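Local coordinates for TIGR00266 family protein (Pseudomonas aeruginosa, PDB 1YOX) that is of unknown function but belongs to the AIM24 family of the cupin clan, whose name comes from mitochondrial biogenesis, at residues T19-E33 with T78-F92. Residues are numbered along the deposited sequence; the frame is centred on the assembly and turned at random.
Sequences TVEIELDPGETVIAE and THFTNEGQGKQHVAF
V20, I22 and L24 pair antiparallel with F92, V90 and Q88, while V30 and A32 pair in the same sense with F80 and T78: each segment runs from one sheet to the facing one as a beta arch, and the two arches pair strand for strand in two ladders. At the ends of the ladders a threonine hydroxyl doubles a backbone bond: T19 OG1 reaches F92 O at 2.8 Å from above the carbonyl plane, and T78 OG1 meets A32 O at 2.7 Å on the opposite face from T78 N. T29 OG1 and T81 OG1 share a further hydrogen bond of 2.7 Å. The type II turn D25-E28 is tied to strand 78-82 by a bond from G27 N to N82 O, and D25 N donates to the E28 carboxylate from above its plane.

Between the two sheets, apolar groups surround the F92 ring. A32 CB sits over one face, 3.5 Å from F92 CE2, whereas I22 CG1 and V30 CG1 come to its edge; F92 CE2 in turn overlies the rim of the F80 ring. On the outside of the second ladder, I31 CG2 stands over the centre of the H79 imidazole, a CH-pi contact 3.4 Å from the centroid. With CG2 anti to the carbonyl carbon, I31 turns this methyl to the ring.

On the outward side of the first ladder, E23, extended with chi1 -179°, puts OE1 at the edge of the H89 ring, 3.0 Å from CE1, and its OE2 forms a salt bridge to K87 NZ at 3.4 Å. E21 OE1 is held by the hydroxyl of Y39 and by salt bridges to R11 and to R168 of the second subunit.

Two paired beta arches, joining facing antiparallel sheets over an apolar core, are consistent with the cupin-like beta-sandwich of AIM24 proteins.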
ATOM      1  N   THR C  19      -4.738  -7.617  -8.231  1.00 35.32           N
ATOM      2  CA  THR C  19      -6.093  -7.549  -8.735  1.00 34.72           C
ATOM      3  C   THR C  19      -6.496  -8.843  -9.500  1.00 34.70           C
ATOM      4  O   THR C  19      -5.669  -9.511 -10.094  1.00 35.22           O
ATOM      5  CB  THR C  19      -6.256  -6.324  -9.619  1.00 34.36           C
ATOM      6  OG1 THR C  19      -7.491  -6.399 -10.337  1.00 35.00           O
ATOM      7  CG2 THR C  19      -5.156  -6.227 -10.589  1.00 34.44           C
ATOM      8  N   VAL C  20      -7.773  -9.183  -9.468  1.00 34.08           N
ATOM      9  CA  VAL C  20      -8.257 -10.385 -10.090  1.00 34.07           C
ATOM     10  C   VAL C  20      -9.086 -10.082 -11.327  1.00 33.26           C
ATOM     11  O   VAL C  20     -10.123  -9.435 -11.267  1.00 32.81           O
ATOM     12  CB  VAL C  20      -9.008 -11.331  -9.087  1.00 33.96           C
ATOM     13  CG1 VAL C  20     -10.305 -10.709  -8.613  1.00 33.80           C
ATOM     14  CG2 VAL C  20      -9.268 -12.685  -9.753  1.00 33.70           C
ATOM     15  N   GLU C  21      -8.600 -10.554 -12.461  1.00 33.62           N
ATOM     16  CA  GLU C  21      -9.316 -10.379 -13.704  1.00 33.97           C
ATOM     17  C   GLU C  21     -10.040 -11.685 -13.974  1.00 33.99           C
ATOM     18  O   GLU C  21      -9.417 -12.719 -14.212  1.00 34.70           O
ATOM     19  CB  GLU C  21      -8.383 -10.002 -14.855  1.00 33.47           C
ATOM     20  CG  GLU C  21      -9.150  -9.585 -16.111  1.00 36.25           C
ATOM     21  CD  GLU C  21      -8.340  -9.724 -17.381  1.00 39.38           C
ATOM     22  OE1 GLU C  21      -7.778  -8.708 -17.836  1.00 41.81           O
ATOM     23  OE2 GLU C  21      -8.236 -10.854 -17.912  1.00 41.73           O
ATOM     24  N   ILE C  22     -11.358 -11.614 -13.897  1.00 34.05           N
ATOM     25  CA  ILE C  22     -12.255 -12.735 -14.086  1.00 34.34           C
ATOM     26  C   ILE C  22     -12.656 -12.796 -15.551  1.00 34.84           C
ATOM     27  O   ILE C  22     -13.105 -11.808 -16.126  1.00 33.48           O
ATOM     28  CB  ILE C  22     -13.545 -12.563 -13.252  1.00 34.73           C
ATOM     29  CG1 ILE C  22     -13.225 -12.304 -11.750  1.00 33.44           C
ATOM     30  CG2 ILE C  22     -14.513 -13.764 -13.489  1.00 36.23           C
ATOM     31  CD1 ILE C  22     -12.646 -13.499 -10.982  1.00 32.29           C
ATOM     32  N   GLU C  23     -12.467 -13.975 -16.146  1.00 35.69           N
ATOM     33  CA  GLU C  23     -12.864 -14.237 -17.524  1.00 36.25           C
ATOM     34  C   GLU C  23     -14.244 -14.899 -17.528  1.00 35.68           C
ATOM     35  O   GLU C  23     -14.411 -15.991 -16.991  1.00 34.79           O
ATOM     36  CB  GLU C  23     -11.825 -15.137 -18.193  1.00 36.29           C
ATOM     37  CG  GLU C  23     -12.133 -15.447 -19.651  1.00 38.15           C
ATOM     38  CD  GLU C  23     -10.969 -16.105 -20.336  1.00 42.13           C
ATOM     39  OE1 GLU C  23     -10.001 -15.378 -20.672  1.00 46.13           O
ATOM     40  OE2 GLU C  23     -11.010 -17.349 -20.514  1.00 43.49           O
ATOM     41  N   LEU C  24     -15.216 -14.213 -18.115  1.00 36.06           N
ATOM     42  CA  LEU C  24     -16.602 -14.681 -18.180  1.00 36.79           C
ATOM     43  C   LEU C  24     -16.938 -15.245 -19.570  1.00 37.63           C
ATOM     44  O   LEU C  24     -16.833 -14.520 -20.555  1.00 36.77           O
ATOM     45  CB  LEU C  24     -17.547 -13.501 -17.877  1.00 37.64           C
ATOM     46  CG  LEU C  24     -18.136 -13.197 -16.479  1.00 37.57           C
ATOM     47  CD1 LEU C  24     -17.359 -13.797 -15.330  1.00 38.67           C
ATOM     48  CD2 LEU C  24     -18.409 -11.737 -16.252  1.00 36.17           C
ATOM     49  N   ASP C  25     -17.332 -16.528 -19.650  1.00 38.22           N
ATOM     50  CA  ASP C  25     -17.972 -17.061 -20.877  1.00 38.60           C
ATOM     51  C   ASP C  25     -19.408 -16.545 -21.030  1.00 39.59           C
ATOM     52  O   ASP C  25     -19.993 -16.033 -20.052  1.00 40.27           O
ATOM     53  CB  ASP C  25     -17.890 -18.580 -20.926  1.00 38.41           C
ATOM     54  CG  ASP C  25     -16.447 -19.078 -20.865  1.00 40.10           C
ATOM     55  OD1 ASP C  25     -15.568 -18.457 -21.512  1.00 40.80           O
ATOM     56  OD2 ASP C  25     -16.183 -20.068 -20.142  1.00 42.54           O
ATOM     57  N   PRO C  26     -19.976 -16.594 -22.264  1.00 40.09           N
ATOM     58  CA  PRO C  26     -21.333 -16.082 -22.431  1.00 40.14           C
ATOM     59  C   PRO C  26     -22.302 -16.714 -21.436  1.00 40.48           C
ATOM     60  O   PRO C  26     -22.241 -17.917 -21.200  1.00 40.95           O
ATOM     61  CB  PRO C  26     -21.680 -16.498 -23.856  1.00 40.72           C
ATOM     62  CG  PRO C  26     -20.378 -16.478 -24.551  1.00 39.99           C
ATOM     63  CD  PRO C  26     -19.410 -17.040 -23.555  1.00 40.10           C
ATOM     64  N   GLY C  27     -23.150 -15.892 -20.826  1.00 40.78           N
ATOM     65  CA  GLY C  27     -24.094 -16.362 -19.812  1.00 41.14           C
ATOM     66  C   GLY C  27     -23.537 -16.496 -18.400  1.00 41.78           C
ATOM     67  O   GLY C  27     -24.322 -16.685 -17.483  1.00 42.04           O
ATOM     68  N   GLU C  28     -22.208 -16.386 -18.215  1.00 41.76           N
ATOM     69  CA  GLU C  28     -21.560 -16.610 -16.892  1.00 42.70           C
ATOM     70  C   GLU C  28     -21.590 -15.384 -15.962  1.00 41.67           C
ATOM     71  O   GLU C  28     -21.714 -14.249 -16.415  1.00 42.81           O
ATOM     72  CB  GLU C  28     -20.111 -17.100 -17.046  1.00 42.55           C
ATOM     73  CG  GLU C  28     -19.948 -18.499 -17.642  1.00 44.41           C
ATOM     74  CD  GLU C  28     -18.539 -19.059 -17.427  1.00 45.02           C
ATOM     75  OE1 GLU C  28     -17.571 -18.264 -17.341  1.00 45.83           O
ATOM     76  OE2 GLU C  28     -18.394 -20.302 -17.327  1.00 49.28           O
ATOM     77  N   THR C  29     -21.466 -15.605 -14.661  1.00 40.53           N
ATOM     78  CA  THR C  29     -21.634 -14.496 -13.708  1.00 39.58           C
ATOM     79  C   THR C  29     -20.657 -14.540 -12.546  1.00 38.07           C
ATOM     80  O   THR C  29     -20.316 -15.602 -12.057  1.00 37.15           O
ATOM     81  CB  THR C  29     -23.083 -14.397 -13.196  1.00 39.76           C
ATOM     82  OG1 THR C  29     -23.936 -14.200 -14.320  1.00 43.25           O
ATOM     83  CG2 THR C  29     -23.280 -13.204 -12.215  1.00 40.08           C
ATOM     84  N   VAL C  30     -20.194 -13.360 -12.144  1.00 37.15           N
ATOM     85  CA  VAL C  30     -19.398 -13.192 -10.935  1.00 36.27           C
ATOM     86  C   VAL C  30     -20.076 -12.159 -10.009  1.00 36.31           C
ATOM     87  O   VAL C  30     -20.703 -11.183 -10.475  1.00 34.86           O
ATOM     88  CB  VAL C  30     -17.931 -12.842 -11.269  1.00 36.14           C
ATOM     89  CG1 VAL C  30     -17.806 -11.441 -11.929  1.00 34.89           C
ATOM     90  CG2 VAL C  30     -17.042 -12.974 -10.054  1.00 35.34           C
ATOM     91  N   ILE C  31     -19.989 -12.414  -8.703  1.00 36.45           N
ATOM     92  CA  ILE C  31     -20.579 -11.521  -7.719  1.00 37.10           C
ATOM     93  C   ILE C  31     -19.489 -10.814  -6.915  1.00 37.41           C
ATOM     94  O   ILE C  31     -18.473 -11.403  -6.556  1.00 38.04           O
ATOM     95  CB  ILE C  31     -21.680 -12.207  -6.856  1.00 36.60           C
ATOM     96  CG1 ILE C  31     -21.113 -13.273  -5.927  1.00 38.22           C
ATOM     97  CG2 ILE C  31     -22.758 -12.834  -7.759  1.00 37.53           C
ATOM     98  CD1 ILE C  31     -22.186 -13.852  -4.944  1.00 38.56           C
ATOM     99  N   ALA C  32     -19.682  -9.526  -6.699  1.00 38.28           N
ATOM    100  CA  ALA C  32     -18.686  -8.699  -6.048  1.00 39.44           C
ATOM    101  C   ALA C  32     -19.380  -7.483  -5.452  1.00 40.06           C
ATOM    102  O   ALA C  32     -20.460  -7.106  -5.892  1.00 40.00           O
ATOM    103  CB  ALA C  32     -17.664  -8.243  -7.069  1.00 38.88           C
ATOM    104  N   GLU C  33     -18.767  -6.855  -4.465  1.00 41.29           N
ATOM    105  CA  GLU C  33     -19.220  -5.506  -4.102  1.00 43.23           C
ATOM    106  C   GLU C  33     -18.739  -4.567  -5.232  1.00 43.10           C
ATOM    107  O   GLU C  33     -17.608  -4.693  -5.729  1.00 43.32           O
ATOM    108  CB  GLU C  33     -18.769  -5.106  -2.672  1.00 43.89           C
ATOM    109  CG  GLU C  33     -19.298  -3.780  -2.181  1.00 46.97           C
ATOM    110  CD  GLU C  33     -18.611  -2.620  -2.879  1.00 52.96           C
ATOM    111  OE1 GLU C  33     -17.346  -2.575  -2.881  1.00 53.97           O
ATOM    112  OE2 GLU C  33     -19.329  -1.766  -3.444  1.00 54.46           O
ATOM    113  N   THR C  78     -23.132  -7.040  -6.083  1.00 52.83           N
ATOM    114  CA  THR C  78     -23.452  -6.797  -7.488  1.00 50.93           C
ATOM    115  C   THR C  78     -23.090  -7.993  -8.359  1.00 49.01           C
ATOM    116  O   THR C  78     -22.074  -8.642  -8.148  1.00 48.33           O
ATOM    117  CB  THR C  78     -22.804  -5.533  -8.037  1.00 51.16           C
ATOM    118  OG1 THR C  78     -21.384  -5.632  -7.892  1.00 54.43           O
ATOM    119  CG2 THR C  78     -23.333  -4.292  -7.314  1.00 51.10           C
ATOM    120  N   HIS C  79     -23.958  -8.287  -9.317  1.00 47.54           N
ATOM    121  CA  HIS C  79     -23.761  -9.392 -10.260  1.00 46.67           C
ATOM    122  C   HIS C  79     -23.227  -8.841 -11.576  1.00 45.25           C
ATOM    123  O   HIS C  79     -23.803  -7.920 -12.155  1.00 44.88           O
ATOM    124  CB  HIS C  79     -25.080 -10.139 -10.505  1.00 46.69           C
ATOM    125  CG  HIS C  79     -25.539 -10.973  -9.351  1.00 47.96           C
ATOM    126  ND1 HIS C  79     -25.490 -10.541  -8.041  1.00 51.07           N
ATOM    127  CD2 HIS C  79     -26.069 -12.217  -9.311  1.00 50.43           C
ATOM    128  CE1 HIS C  79     -25.965 -11.480  -7.245  1.00 50.36           C
ATOM    129  NE2 HIS C  79     -26.329 -12.506  -7.992  1.00 51.38           N
ATOM    130  N   PHE C  80     -22.115  -9.393 -12.029  1.00 43.76           N
ATOM    131  CA  PHE C  80     -21.565  -9.048 -13.349  1.00 42.53           C
ATOM    132  C   PHE C  80     -21.763 -10.236 -14.297  1.00 41.92           C
ATOM    133  O   PHE C  80     -21.223 -11.307 -14.073  1.00 41.25           O
ATOM    134  CB  PHE C  80     -20.080  -8.659 -13.230  1.00 41.80           C
ATOM    135  CG  PHE C  80     -19.849  -7.415 -12.407  1.00 41.20           C
ATOM    136  CD1 PHE C  80     -19.860  -7.470 -11.004  1.00 39.97           C
ATOM    137  CD2 PHE C  80     -19.654  -6.186 -13.020  1.00 40.18           C
ATOM    138  CE1 PHE C  80     -19.673  -6.315 -10.238  1.00 40.17           C
ATOM    139  CE2 PHE C  80     -19.441  -5.018 -12.246  1.00 40.32           C
ATOM    140  CZ  PHE C  80     -19.448  -5.088 -10.864  1.00 39.67           C
ATOM    141  N   THR C  81     -22.560 -10.040 -15.341  1.00 42.21           N
ATOM    142  CA  THR C  81     -22.818 -11.103 -16.314  1.00 41.94           C
ATOM    143  C   THR C  81     -22.309 -10.762 -17.708  1.00 41.95           C
ATOM    144  O   THR C  81     -22.374  -9.594 -18.151  1.00 41.50           O
ATOM    145  CB  THR C  81     -24.313 -11.492 -16.355  1.00 41.86           C
ATOM    146  OG1 THR C  81     -24.744 -11.752 -15.022  1.00 43.48           O
ATOM    147  CG2 THR C  81     -24.533 -12.780 -17.170  1.00 41.96           C
ATOM    148  N   ASN C  82     -21.780 -11.796 -18.376  1.00 41.89           N
ATOM    149  CA  ASN C  82     -21.458 -11.750 -19.809  1.00 41.63           C
ATOM    150  C   ASN C  82     -22.723 -11.920 -20.690  1.00 41.97           C
ATOM    151  O   ASN C  82     -23.281 -13.024 -20.807  1.00 40.72           O
ATOM    152  CB  ASN C  82     -20.431 -12.822 -20.132  1.00 42.04           C
ATOM    153  CG  ASN C  82     -19.946 -12.789 -21.589  1.00 41.03           C
ATOM    154  OD1 ASN C  82     -18.993 -13.490 -21.943  1.00 42.27           O
ATOM    155  ND2 ASN C  82     -20.573 -11.981 -22.415  1.00 38.09           N
ATOM    156  N   GLU C  83     -23.155 -10.811 -21.289  1.00 42.80           N
ATOM    157  CA  GLU C  83     -24.347 -10.767 -22.135  1.00 44.91           C
ATOM    158  C   GLU C  83     -23.998 -10.801 -23.621  1.00 45.21           C
ATOM    159  O   GLU C  83     -24.852 -10.503 -24.473  1.00 45.99           O
ATOM    160  CB  GLU C  83     -25.134  -9.478 -21.874  1.00 45.22           C
ATOM    161  CG  GLU C  83     -25.417  -9.207 -20.419  1.00 48.24           C
ATOM    162  CD  GLU C  83     -26.806  -9.637 -20.026  1.00 52.85           C
ATOM    163  OE1 GLU C  83     -27.718  -8.791 -20.154  1.00 55.55           O
ATOM    164  OE2 GLU C  83     -26.990 -10.814 -19.623  1.00 53.42           O
ATOM    165  N   GLY C  84     -22.745 -11.122 -23.930  1.00 45.09           N
ATOM    166  CA  GLY C  84     -22.284 -11.202 -25.314  1.00 44.64           C
ATOM    167  C   GLY C  84     -22.206 -12.627 -25.811  1.00 44.21           C
ATOM    168  O   GLY C  84     -22.904 -13.514 -25.295  1.00 44.08           O
ATOM    169  N   GLN C  85     -21.317 -12.837 -26.781  1.00 44.21           N
ATOM    170  CA  GLN C  85     -21.269 -14.060 -27.600  1.00 44.37           C
ATOM    171  C   GLN C  85     -19.913 -14.749 -27.522  1.00 44.03           C
ATOM    172  O   GLN C  85     -19.777 -15.886 -27.968  1.00 43.74           O
ATOM    173  CB  GLN C  85     -21.520 -13.739 -29.083  1.00 45.07           C
ATOM    174  CG  GLN C  85     -22.379 -12.524 -29.372  1.00 46.24           C
ATOM    175  CD  GLN C  85     -23.788 -12.698 -28.876  1.00 49.56           C
ATOM    176  OE1 GLN C  85     -24.465 -11.712 -28.520  1.00 48.37           O
ATOM    177  NE2 GLN C  85     -24.260 -13.967 -28.856  1.00 50.12           N
ATOM    178  N   GLY C  86     -18.914 -14.015 -27.023  1.00 43.49           N
ATOM    179  CA  GLY C  86     -17.594 -14.526 -26.754  1.00 43.18           C
ATOM    180  C   GLY C  86     -17.133 -14.170 -25.346  1.00 43.34           C
ATOM    181  O   GLY C  86     -17.888 -13.589 -24.555  1.00 43.70           O
ATOM    182  N   LYS C  87     -15.883 -14.517 -25.050  1.00 43.06           N
ATOM    183  CA  LYS C  87     -15.252 -14.245 -23.758  1.00 43.03           C
ATOM    184  C   LYS C  87     -15.233 -12.759 -23.395  1.00 42.43           C
ATOM    185  O   LYS C  87     -14.804 -11.918 -24.212  1.00 41.77           O
ATOM    186  CB  LYS C  87     -13.795 -14.724 -23.764  1.00 43.29           C
ATOM    187  CG  LYS C  87     -13.595 -16.157 -23.368  1.00 45.73           C
ATOM    188  CD  LYS C  87     -12.118 -16.554 -23.532  1.00 48.63           C
ATOM    189  CE  LYS C  87     -11.969 -18.080 -23.494  1.00 51.10           C
ATOM    190  NZ  LYS C  87     -10.550 -18.511 -23.648  1.00 52.33           N
ATOM    191  N   GLN C  88     -15.646 -12.454 -22.162  1.00 40.80           N
ATOM    192  CA  GLN C  88     -15.539 -11.105 -21.641  1.00 40.82           C
ATOM    193  C   GLN C  88     -14.798 -11.090 -20.301  1.00 40.65           C
ATOM    194  O   GLN C  88     -14.583 -12.131 -19.665  1.00 40.95           O
ATOM    195  CB  GLN C  88     -16.918 -10.473 -21.485  1.00 41.49           C
ATOM    196  CG  GLN C  88     -17.757 -10.362 -22.753  1.00 41.51           C
ATOM    197  CD  GLN C  88     -17.227  -9.346 -23.737  1.00 44.89           C
ATOM    198  OE1 GLN C  88     -16.754  -8.285 -23.352  1.00 47.02           O
ATOM    199  NE2 GLN C  88     -17.305  -9.670 -25.032  1.00 46.16           N
ATOM    200  N   HIS C  89     -14.415  -9.899 -19.863  1.00 39.54           N
ATOM    201  CA  HIS C  89     -13.578  -9.772 -18.690  1.00 38.39           C
ATOM    202  C   HIS C  89     -14.051  -8.645 -17.778  1.00 37.37           C
ATOM    203  O   HIS C  89     -14.561  -7.609 -18.258  1.00 37.11           O
ATOM    204  CB  HIS C  89     -12.129  -9.547 -19.103  1.00 37.93           C
ATOM    205  CG  HIS C  89     -11.591 -10.605 -20.015  1.00 39.99           C
ATOM    206  ND1 HIS C  89     -10.870 -11.693 -19.561  1.00 39.52           N
ATOM    207  CD2 HIS C  89     -11.651 -10.729 -21.365  1.00 40.11           C
ATOM    208  CE1 HIS C  89     -10.525 -12.445 -20.593  1.00 40.06           C
ATOM    209  NE2 HIS C  89     -10.989 -11.883 -21.695  1.00 38.52           N
ATOM    210  N   VAL C  90     -13.880  -8.866 -16.469  1.00 35.73           N
ATOM    211  CA  VAL C  90     -14.080  -7.847 -15.431  1.00 34.40           C
ATOM    212  C   VAL C  90     -12.999  -8.043 -14.370  1.00 33.28           C
ATOM    213  O   VAL C  90     -12.821  -9.156 -13.906  1.00 32.39           O
ATOM    214  CB  VAL C  90     -15.417  -8.020 -14.663  1.00 34.79           C
ATOM    215  CG1 VAL C  90     -15.803  -6.730 -13.953  1.00 31.75           C
ATOM    216  CG2 VAL C  90     -16.531  -8.507 -15.541  1.00 36.19           C
ATOM    217  N   ALA C  91     -12.326  -6.970 -13.958  1.00 31.80           N
ATOM    218  CA  ALA C  91     -11.314  -7.044 -12.903  1.00 31.42           C
ATOM    219  C   ALA C  91     -11.767  -6.392 -11.561  1.00 31.87           C
ATOM    220  O   ALA C  91     -12.548  -5.419 -11.555  1.00 31.21           O
ATOM    221  CB  ALA C  91      -9.977  -6.455 -13.386  1.00 30.14           C
ATOM    222  N   PHE C  92     -11.268  -6.947 -10.449  1.00 31.47           N
ATOM    223  CA  PHE C  92     -11.625  -6.526  -9.093  1.00 31.53           C
ATOM    224  C   PHE C  92     -10.371  -6.399  -8.262  1.00 31.15           C
ATOM    225  O   PHE C  92      -9.439  -7.166  -8.467  1.00 30.40           O
ATOM    226  CB  PHE C  92     -12.575  -7.534  -8.417  1.00 31.89           C
ATOM    227  CG  PHE C  92     -13.837  -7.772  -9.187  1.00 32.43           C
ATOM    228  CD1 PHE C  92     -13.984  -8.932  -9.956  1.00 30.93           C
ATOM    229  CD2 PHE C  92     -14.857  -6.829  -9.175  1.00 33.14           C
ATOM    230  CE1 PHE C  92     -15.115  -9.160 -10.677  1.00 32.80           C
ATOM    231  CE2 PHE C  92     -16.018  -7.025  -9.900  1.00 34.89           C
ATOM    232  CZ  PHE C  92     -16.166  -8.204 -10.652  1.00 34.72           C
TER